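Local coordinates for surface-associated protein CshB (Streptococcus gordonii, PDB 6YZG) that is a cell-wall-anchored streptococcal surface adhesin whose non-repetitive domain 2 probably helps the bacterium attach to host ligands such as fibronectin, at residues Phe45-Thr58 and Lys203-Thr215. Residues are numbered along the deposited sequence; the frame is centred on the assembly and turned at random.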
ATOM      1  N   PHE A  45      13.144   5.142  19.142  1.00  8.57           N
ATOM      2  CA  PHE A  45      14.459   4.741  18.584  1.00  8.59           C
ATOM      3  C   PHE A  45      15.492   5.882  18.750  1.00  8.75           C
ATOM      4  O   PHE A  45      16.684   5.583  18.904  1.00  9.50           O
ATOM      5  CB  PHE A  45      14.325   4.341  17.131  1.00  8.93           C
ATOM      6  CG  PHE A  45      15.528   3.701  16.504  1.00  9.00           C
ATOM      7  CD1 PHE A  45      15.962   2.443  16.893  1.00  9.23           C
ATOM      8  CD2 PHE A  45      16.240   4.396  15.554  1.00  8.41           C
ATOM      9  CE1 PHE A  45      17.062   1.899  16.254  1.00 10.81           C
ATOM     10  CE2 PHE A  45      17.366   3.851  14.939  1.00  9.07           C
ATOM     11  CZ  PHE A  45      17.752   2.592  15.303  1.00 10.08           C
ATOM     12  N   ASN A  46      15.074   7.120  18.729  1.00  9.22           N
ATOM     13  CA  ASN A  46      15.981   8.306  18.886  1.00  9.86           C
ATOM     14  C   ASN A  46      16.544   8.372  20.304  1.00 10.72           C
ATOM     15  O   ASN A  46      17.414   9.230  20.538  1.00 11.04           O
ATOM     16  CB  ASN A  46      15.244   9.578  18.494  1.00 10.47           C
ATOM     17  CG  ASN A  46      13.949   9.819  19.227  1.00 10.57           C
ATOM     18  OD1 ASN A  46      13.080   8.968  19.182  1.00 12.39           O
ATOM     19  ND2 ASN A  46      13.717  10.977  19.855  1.00 14.12           N
ATOM     20  N   SER A  47      16.145   7.506  21.210  1.00  9.92           N
ATOM     21  CA  SER A  47      16.726   7.381  22.562  1.00 10.45           C
ATOM     22  C   SER A  47      17.770   6.292  22.663  1.00 11.10           C
ATOM     23  O   SER A  47      18.316   6.126  23.797  1.00 13.58           O
ATOM     24  CB  SER A  47      15.674   7.130  23.617  1.00 10.94           C
ATOM     25  OG  SER A  47      15.147   5.819  23.559  1.00 12.22           O
ATOM     26  N   THR A  48      17.982   5.523  21.612  1.00 10.54           N
ATOM     27  CA  THR A  48      18.872   4.338  21.725  1.00 10.76           C
ATOM     28  C   THR A  48      20.346   4.645  21.445  1.00 11.42           C
ATOM     29  O   THR A  48      20.635   5.566  20.763  1.00 10.46           O
ATOM     30  CB  THR A  48      18.435   3.212  20.775  1.00 11.03           C
ATOM     31  OG1 THR A  48      18.592   3.635  19.418  1.00 10.25           O
ATOM     32  CG2 THR A  48      17.003   2.787  20.992  1.00 12.32           C
ATOM     33  N   GLU A  49      21.219   3.795  21.963  1.00 13.39           N
ATOM     34  CA  GLU A  49      22.673   3.900  21.680  1.00 14.41           C
ATOM     35  C   GLU A  49      22.917   3.611  20.194  1.00 13.31           C
ATOM     36  O   GLU A  49      23.817   4.136  19.668  1.00 14.04           O
ATOM     37  CB  GLU A  49      23.477   2.932  22.545  1.00 16.08           C
ATOM     38  CG  GLU A  49      23.400   3.277  24.002  1.00 19.80           C
ATOM     39  CD  GLU A  49      24.382   4.290  24.549  1.00 22.80           C
ATOM     40  OE1 GLU A  49      25.353   4.600  23.879  1.00 29.25           O
ATOM     41  OE2 GLU A  49      24.180   4.710  25.705  1.00 33.16           O
ATOM     42  N   ILE A  50      22.084   2.769  19.581  1.00 12.34           N
ATOM     43  CA  ILE A  50      22.173   2.514  18.130  1.00 11.28           C
ATOM     44  C   ILE A  50      22.088   3.862  17.387  1.00 10.86           C
ATOM     45  O   ILE A  50      22.898   4.185  16.533  1.00 11.90           O
ATOM     46  CB  ILE A  50      21.110   1.518  17.648  1.00 12.38           C
ATOM     47  CG1 ILE A  50      21.206   0.144  18.344  1.00 15.95           C
ATOM     48  CG2 ILE A  50      21.173   1.433  16.147  1.00 12.59           C
ATOM     49  CD1 ILE A  50      19.867  -0.518  18.393  1.00 17.74           C
ATOM     50  N   TYR A  51      21.038   4.614  17.698  1.00 11.12           N
ATOM     51  CA  TYR A  51      20.798   5.908  17.037  1.00 10.55           C
ATOM     52  C   TYR A  51      21.926   6.928  17.421  1.00  9.73           C
ATOM     53  O   TYR A  51      22.387   7.607  16.506  1.00 11.27           O
ATOM     54  CB  TYR A  51      19.416   6.417  17.468  1.00 10.68           C
ATOM     55  CG  TYR A  51      19.053   7.728  16.838  1.00 10.11           C
ATOM     56  CD1 TYR A  51      18.448   7.820  15.583  1.00 10.59           C
ATOM     57  CD2 TYR A  51      19.344   8.917  17.518  1.00 11.56           C
ATOM     58  CE1 TYR A  51      18.070   9.020  15.038  1.00 11.46           C
ATOM     59  CE2 TYR A  51      18.973  10.128  16.970  1.00 11.37           C
ATOM     60  CZ  TYR A  51      18.324  10.177  15.752  1.00 10.97           C
ATOM     61  OH  TYR A  51      18.024  11.423  15.207  1.00 11.83           O
ATOM     62  N   LYS A  52      22.297   6.921  18.684  1.00 11.16           N
ATOM     63  CA  LYS A  52      23.431   7.799  19.174  1.00 12.91           C
ATOM     64  C   LYS A  52      24.626   7.585  18.262  1.00 13.54           C
ATOM     65  O   LYS A  52      25.211   8.577  17.727  1.00 13.99           O
ATOM     66  CB  LYS A  52      23.749   7.485  20.619  1.00 14.31           C
ATOM     67  CG  LYS A  52      24.927   8.300  21.140  1.00 17.25           C
ATOM     68  CD  LYS A  52      25.410   7.836  22.444  1.00 22.37           C
ATOM     69  CE  LYS A  52      26.366   8.861  23.043  1.00 26.86           C
ATOM     70  NZ  LYS A  52      27.022   8.289  24.242  1.00 36.69           N
ATOM     71  N   LYS A  53      24.979   6.334  17.992  1.00 13.15           N
ATOM     72  CA  LYS A  53      26.161   6.063  17.142  1.00 14.49           C
ATOM     73  C   LYS A  53      25.945   6.464  15.681  1.00 14.89           C
ATOM     74  O   LYS A  53      26.886   6.862  15.048  1.00 17.52           O
ATOM     75  CB  LYS A  53      26.629   4.621  17.338  1.00 15.47           C
ATOM     76  CG  LYS A  53      27.091   4.318  18.758  1.00 20.09           C
ATOM     77  CD  LYS A  53      27.367   2.875  19.060  1.00 25.46           C
ATOM     78  CE  LYS A  53      27.394   2.561  20.543  1.00 29.97           C
ATOM     79  NZ  LYS A  53      27.578   1.110  20.786  1.00 34.75           N
ATOM     80  N   ARG A  54      24.734   6.322  15.162  1.00 12.50           N
ATOM     81  CA  ARG A  54      24.469   6.699  13.786  1.00 11.86           C
ATOM     82  C   ARG A  54      24.576   8.222  13.602  1.00 12.83           C
ATOM     83  O   ARG A  54      24.961   8.626  12.510  1.00 15.26           O
ATOM     84  CB  ARG A  54      23.092   6.223  13.307  1.00 11.96           C
ATOM     85  CG  ARG A  54      22.990   4.696  13.284  1.00 11.26           C
ATOM     86  CD  ARG A  54      21.625   4.335  12.811  1.00 11.28           C
ATOM     87  NE  ARG A  54      21.424   2.874  12.658  1.00 10.80           N
ATOM     88  CZ  ARG A  54      20.305   2.340  12.223  1.00 10.22           C
ATOM     89  NH1 ARG A  54      19.240   3.080  11.963  1.00 10.87           N
ATOM     90  NH2 ARG A  54      20.145   1.013  12.173  1.00 10.42           N
ATOM     91  N   VAL A  55      24.212   9.022  14.605  1.00 13.79           N
ATOM     92  CA  VAL A  55      24.242  10.510  14.386  1.00 14.02           C
ATOM     93  C   VAL A  55      25.572  11.087  14.902  1.00 18.40           C
ATOM     94  O   VAL A  55      25.785  12.296  14.645  1.00 17.94           O
ATOM     95  CB  VAL A  55      23.046  11.248  15.034  1.00 14.17           C
ATOM     96  CG1 VAL A  55      21.740  10.877  14.386  1.00 14.51           C
ATOM     97  CG2 VAL A  55      22.974  11.054  16.523  1.00 14.10           C
ATOM     98  N   ALA A  56      26.412  10.328  15.576  1.00 16.63           N
ATOM     99  CA  ALA A  56      27.656  10.885  16.170  1.00 19.54           C
ATOM    100  C   ALA A  56      28.459  11.581  15.069  1.00 19.95           C
ATOM    101  O   ALA A  56      28.683  10.984  13.988  1.00 21.25           O
ATOM    102  CB  ALA A  56      28.463   9.772  16.763  1.00 18.87           C
ATOM    103  N   GLY A  57      28.912  12.803  15.379  1.00 22.32           N
ATOM    104  CA  GLY A  57      29.856  13.488  14.477  1.00 24.36           C
ATOM    105  C   GLY A  57      29.183  14.090  13.272  1.00 27.70           C
ATOM    106  O   GLY A  57      29.902  14.545  12.351  1.00 32.00           O
ATOM    107  N   THR A  58      27.855  14.163  13.252  1.00 22.63           N
ATOM    108  CA  THR A  58      27.077  14.814  12.183  1.00 21.68           C
ATOM    109  C   THR A  58      26.351  16.024  12.741  1.00 21.32           C
ATOM    110  O   THR A  58      26.299  16.260  13.989  1.00 21.87           O
ATOM    111  CB  THR A  58      26.033  13.868  11.547  1.00 24.97           C
ATOM    112  OG1 THR A  58      24.941  13.752  12.481  1.00 20.87           O
ATOM    113  CG2 THR A  58      26.569  12.502  11.187  1.00 23.96           C
ATOM    114  N   LYS A 203      11.236  17.887  13.174  1.00 11.83           N
ATOM    115  CA  LYS A 203      12.664  18.216  13.125  1.00 12.74           C
ATOM    116  C   LYS A 203      13.384  17.832  14.408  1.00 11.24           C
ATOM    117  O   LYS A 203      14.628  18.128  14.535  1.00 13.63           O
ATOM    118  CB  LYS A 203      12.817  19.724  12.826  1.00 12.52           C
ATOM    119  CG  LYS A 203      12.209  20.189  11.530  1.00 14.94           C
ATOM    120  CD  LYS A 203      12.714  19.506  10.348  1.00 18.07           C
ATOM    121  CE  LYS A 203      12.114  20.102   9.091  1.00 23.44           C
ATOM    122  NZ  LYS A 203      12.554  19.362   7.903  1.00 32.70           N
ATOM    123  N   SER A 204      12.726  17.166  15.349  1.00 11.96           N
ATOM    124  CA  SER A 204      13.348  16.708  16.602  1.00 13.44           C
ATOM    125  C   SER A 204      14.181  15.428  16.372  1.00 12.09           C
ATOM    126  O   SER A 204      14.964  15.082  17.268  1.00 14.10           O
ATOM    127  CB  SER A 204      12.313  16.444  17.643  1.00 13.19           C
ATOM    128  OG  SER A 204      11.562  15.227  17.356  1.00 13.77           O
ATOM    129  N   VAL A 205      14.051  14.784  15.240  1.00 11.19           N
ATOM    130  CA  VAL A 205      14.739  13.513  14.908  1.00 11.94           C
ATOM    131  C   VAL A 205      15.356  13.597  13.516  1.00 11.15           C
ATOM    132  O   VAL A 205      14.751  14.232  12.609  1.00 13.37           O
ATOM    133  CB  VAL A 205      13.714  12.385  15.014  1.00 11.93           C
ATOM    134  CG1 VAL A 205      14.349  11.101  14.525  1.00 12.45           C
ATOM    135  CG2 VAL A 205      13.113  12.242  16.390  1.00 12.12           C
ATOM    136  N   ASP A 206      16.479  12.947  13.308  1.00 11.19           N
ATOM    137  CA  ASP A 206      17.103  12.715  12.004  1.00 12.04           C
ATOM    138  C   ASP A 206      16.558  11.408  11.404  1.00 11.39           C
ATOM    139  O   ASP A 206      17.082  10.319  11.713  1.00 11.74           O
ATOM    140  CB  ASP A 206      18.617  12.725  12.063  1.00 13.72           C
ATOM    141  CG  ASP A 206      19.225  12.544  10.671  1.00 15.22           C
ATOM    142  OD1 ASP A 206      18.492  12.352   9.693  1.00 16.20           O
ATOM    143  OD2 ASP A 206      20.467  12.672  10.574  1.00 17.94           O
ATOM    144  N   TRP A 207      15.462  11.475  10.674  1.00 11.87           N
ATOM    145  CA  TRP A 207      14.758  10.271  10.191  1.00 11.42           C
ATOM    146  C   TRP A 207      15.663   9.526   9.238  1.00 10.69           C
ATOM    147  O   TRP A 207      15.466   8.322   9.060  1.00 11.34           O
ATOM    148  CB  TRP A 207      13.439  10.680   9.520  1.00 11.71           C
ATOM    149  CG  TRP A 207      12.571  11.387  10.496  1.00 10.31           C
ATOM    150  CD1 TRP A 207      12.356  12.739  10.561  1.00 10.70           C
ATOM    151  CD2 TRP A 207      11.955  10.847  11.684  1.00 10.55           C
ATOM    152  NE1 TRP A 207      11.596  13.021  11.635  1.00 10.27           N
ATOM    153  CE2 TRP A 207      11.277  11.894  12.362  1.00 10.83           C
ATOM    154  CE3 TRP A 207      11.836   9.554  12.233  1.00 10.58           C
ATOM    155  CZ2 TRP A 207      10.545  11.743  13.526  1.00 11.41           C
ATOM    156  CZ3 TRP A 207      11.113   9.400  13.369  1.00 10.78           C
ATOM    157  CH2 TRP A 207      10.497  10.456  14.046  1.00 11.39           C
ATOM    158  N   TYR A 208      16.602  10.175   8.551  1.00 11.80           N
ATOM    159  CA  TYR A 208      17.492   9.438   7.631  1.00 11.93           C
ATOM    160  C   TYR A 208      18.316   8.423   8.422  1.00 12.51           C
ATOM    161  O   TYR A 208      18.756   7.399   7.811  1.00 14.31           O
ATOM    162  CB  TYR A 208      18.418  10.383   6.865  1.00 14.59           C
ATOM    163  CG  TYR A 208      17.643  11.343   6.033  1.00 17.39           C
ATOM    164  CD1 TYR A 208      16.829  10.908   5.001  1.00 18.00           C
ATOM    165  CD2 TYR A 208      17.749  12.705   6.274  1.00 23.58           C
ATOM    166  CE1 TYR A 208      16.122  11.815   4.205  1.00 22.88           C
ATOM    167  CE2 TYR A 208      16.995  13.605   5.545  1.00 25.50           C
ATOM    168  CZ  TYR A 208      16.187  13.165   4.507  1.00 24.69           C
ATOM    169  OH  TYR A 208      15.472  14.106   3.794  1.00 28.07           O
ATOM    170  N   LYS A 209      18.538   8.654   9.698  1.00 11.07           N
ATOM    171  CA  LYS A 209      19.311   7.710  10.548  1.00 11.69           C
ATOM    172  C   LYS A 209      18.353   6.710  11.228  1.00 11.01           C
ATOM    173  O   LYS A 209      18.846   5.892  12.011  1.00 11.08           O
ATOM    174  CB  LYS A 209      20.269   8.404  11.510  1.00 13.70           C
ATOM    175  CG  LYS A 209      21.331   9.222  10.771  1.00 16.57           C
ATOM    176  CD  LYS A 209      22.063   8.393   9.720  1.00 18.27           C
ATOM    177  CE  LYS A 209      23.092   9.161   8.897  1.00 22.66           C
ATOM    178  NZ  LYS A 209      24.221   9.618   9.735  1.00 26.99           N
ATOM    179  N   TYR A 210      17.061   6.688  10.939  1.00  9.36           N
ATOM    180  CA  TYR A 210      16.188   5.504  11.205  1.00 10.59           C
ATOM    181  C   TYR A 210      16.420   4.474  10.112  1.00 11.26           C
ATOM    182  O   TYR A 210      16.098   3.315  10.343  1.00 11.68           O
ATOM    183  CB  TYR A 210      14.723   5.906  11.306  1.00  9.75           C
ATOM    184  CG  TYR A 210      14.264   6.365  12.664  1.00  8.73           C
ATOM    185  CD1 TYR A 210      14.962   7.297  13.414  1.00  8.94           C
ATOM    186  CD2 TYR A 210      13.098   5.867  13.211  1.00  8.91           C
ATOM    187  CE1 TYR A 210      14.509   7.690  14.651  1.00  9.87           C
ATOM    188  CE2 TYR A 210      12.617   6.270  14.441  1.00  9.53           C
ATOM    189  CZ  TYR A 210      13.332   7.171  15.180  1.00  9.39           C
ATOM    190  OH  TYR A 210      12.875   7.655  16.389  1.00  9.94           O
ATOM    191  N   LEU A 211      16.818   4.856   8.904  1.00 11.12           N
ATOM    192  CA  LEU A 211      16.962   3.928   7.790  1.00 11.55           C
ATOM    193  C   LEU A 211      18.091   2.966   8.054  1.00 11.34           C
ATOM    194  O   LEU A 211      19.068   3.294   8.751  1.00 12.09           O
ATOM    195  CB  LEU A 211      17.164   4.749   6.520  1.00 12.32           C
ATOM    196  CG  LEU A 211      16.036   5.704   6.158  1.00 12.43           C
ATOM    197  CD1 LEU A 211      16.321   6.360   4.813  1.00 13.53           C
ATOM    198  CD2 LEU A 211      14.698   5.040   6.248  1.00 14.49           C
ATOM    199  N   SER A 212      17.977   1.777   7.487  1.00 10.52           N
ATOM    200  CA  SER A 212      19.053   0.774   7.640  1.00 11.44           C
ATOM    201  C   SER A 212      20.335   1.259   6.991  1.00 11.74           C
ATOM    202  O   SER A 212      20.338   1.731   5.851  1.00 13.64           O
ATOM    203  CB  SER A 212      18.651  -0.540   7.042  1.00 10.33           C
ATOM    204  OG  SER A 212      19.668  -1.501   7.331  1.00 11.07           O
ATOM    205  N   PRO A 213      21.470   1.067   7.632  1.00 12.81           N
ATOM    206  CA  PRO A 213      22.775   1.253   6.966  1.00 14.32           C
ATOM    207  C   PRO A 213      22.983   0.265   5.828  1.00 13.82           C
ATOM    208  O   PRO A 213      23.731   0.522   4.910  1.00 14.71           O
ATOM    209  CB  PRO A 213      23.762   0.901   8.100  1.00 14.70           C
ATOM    210  CG  PRO A 213      23.071   1.182   9.346  1.00 14.26           C
ATOM    211  CD  PRO A 213      21.626   0.832   9.070  1.00 12.07           C
ATOM    212  N   ASP A 214      22.290  -0.874   5.873  1.00 11.99           N
ATOM    213  CA  ASP A 214      22.407  -2.000   4.918  1.00 11.68           C
ATOM    214  C   ASP A 214      21.274  -1.871   3.923  1.00 11.46           C
ATOM    215  O   ASP A 214      20.176  -2.386   4.125  1.00 12.02           O
ATOM    216  CB  ASP A 214      22.399  -3.320   5.682  1.00 11.35           C
ATOM    217  CG  ASP A 214      22.400  -4.514   4.789  1.00 13.38           C
ATOM    218  OD1 ASP A 214      22.486  -4.381   3.535  1.00 13.73           O
ATOM    219  OD2 ASP A 214      22.147  -5.597   5.348  1.00 14.05           O
ATOM    220  N   THR A 215      21.555  -1.188   2.805  1.00 12.94           N
ATOM    221  CA  THR A 215      20.512  -0.968   1.760  1.00 13.53           C
ATOM    222  C   THR A 215      20.210  -2.219   0.947  1.00 15.00           C
ATOM    223  O   THR A 215      19.174  -2.250   0.234  1.00 16.33           O
ATOM    224  CB  THR A 215      20.897   0.169   0.800  1.00 16.10           C
ATOM    225  OG1 THR A 215      21.948  -0.270  -0.061  1.00 19.81           O
ATOM    226  CG2 THR A 215      21.285   1.392   1.556  1.00 16.80           C
TER
HETATM  227  O   HOH W   1      15.225  13.418  19.393  1.00 15.35           O
HETATM  228  O   HOH W   2      17.413   0.945  10.993  1.00 12.46           O
HETATM  229  O   HOH W   3      23.174  12.029  10.967  1.00 26.74           O
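Arg54 runs fully extended from CG to NE, chi2 180° and chi3 176°, and this carries its guanidinium past the chain from Lys209 to Pro213, just beyond the 3-10 turn 207-209. Arg54 NH1 donates to Lys209 O at 2.8 Å. The acceptor oxygen lies in the guanidinium plane, while NH1 sits above the carbonyl plane. Water 2 links NH1 to Tyr210 O. Pro213 CD sits over one guanidinium face, toward its rim, 3.4 Å from Arg54 NH2, and Phe45 CZ lies over the other, also toward the rim. Arg54 NE forms a salt bridge with Asp285 of the second subunit. Lys209 returns the grip: its chain bends at chi2 and chi4, and Lys209 NZ bonds Arg54 O at 3.0 Å near the end of helix 49-55. Water 3 joins the same NZ to Thr58 OG1 and Asp206 OD2.

Tyr51 OH accepts from Asp206 N at 2.9 Å in a nearly straight bond, and it also bonds Thr63. Phe45 points its edge at a face of Tyr210, with ring centres 5.0 Å apart and planes at 72°. Trp207 covers the opposite face of Tyr210. Tyr51 CE1 meets the edge of Tyr210, completing an aromatic cluster. Tyr210 OH receives a weak bond from Asn46 N and pairs with Asn120.

The contact combines aromatic packing with hydrogen bonds within non-repetitive domain 2. It fastens helix 49-55 to the loop between helix 198-201 and strand 224-229. Strand 153-158 touches Phe45 and Trp207.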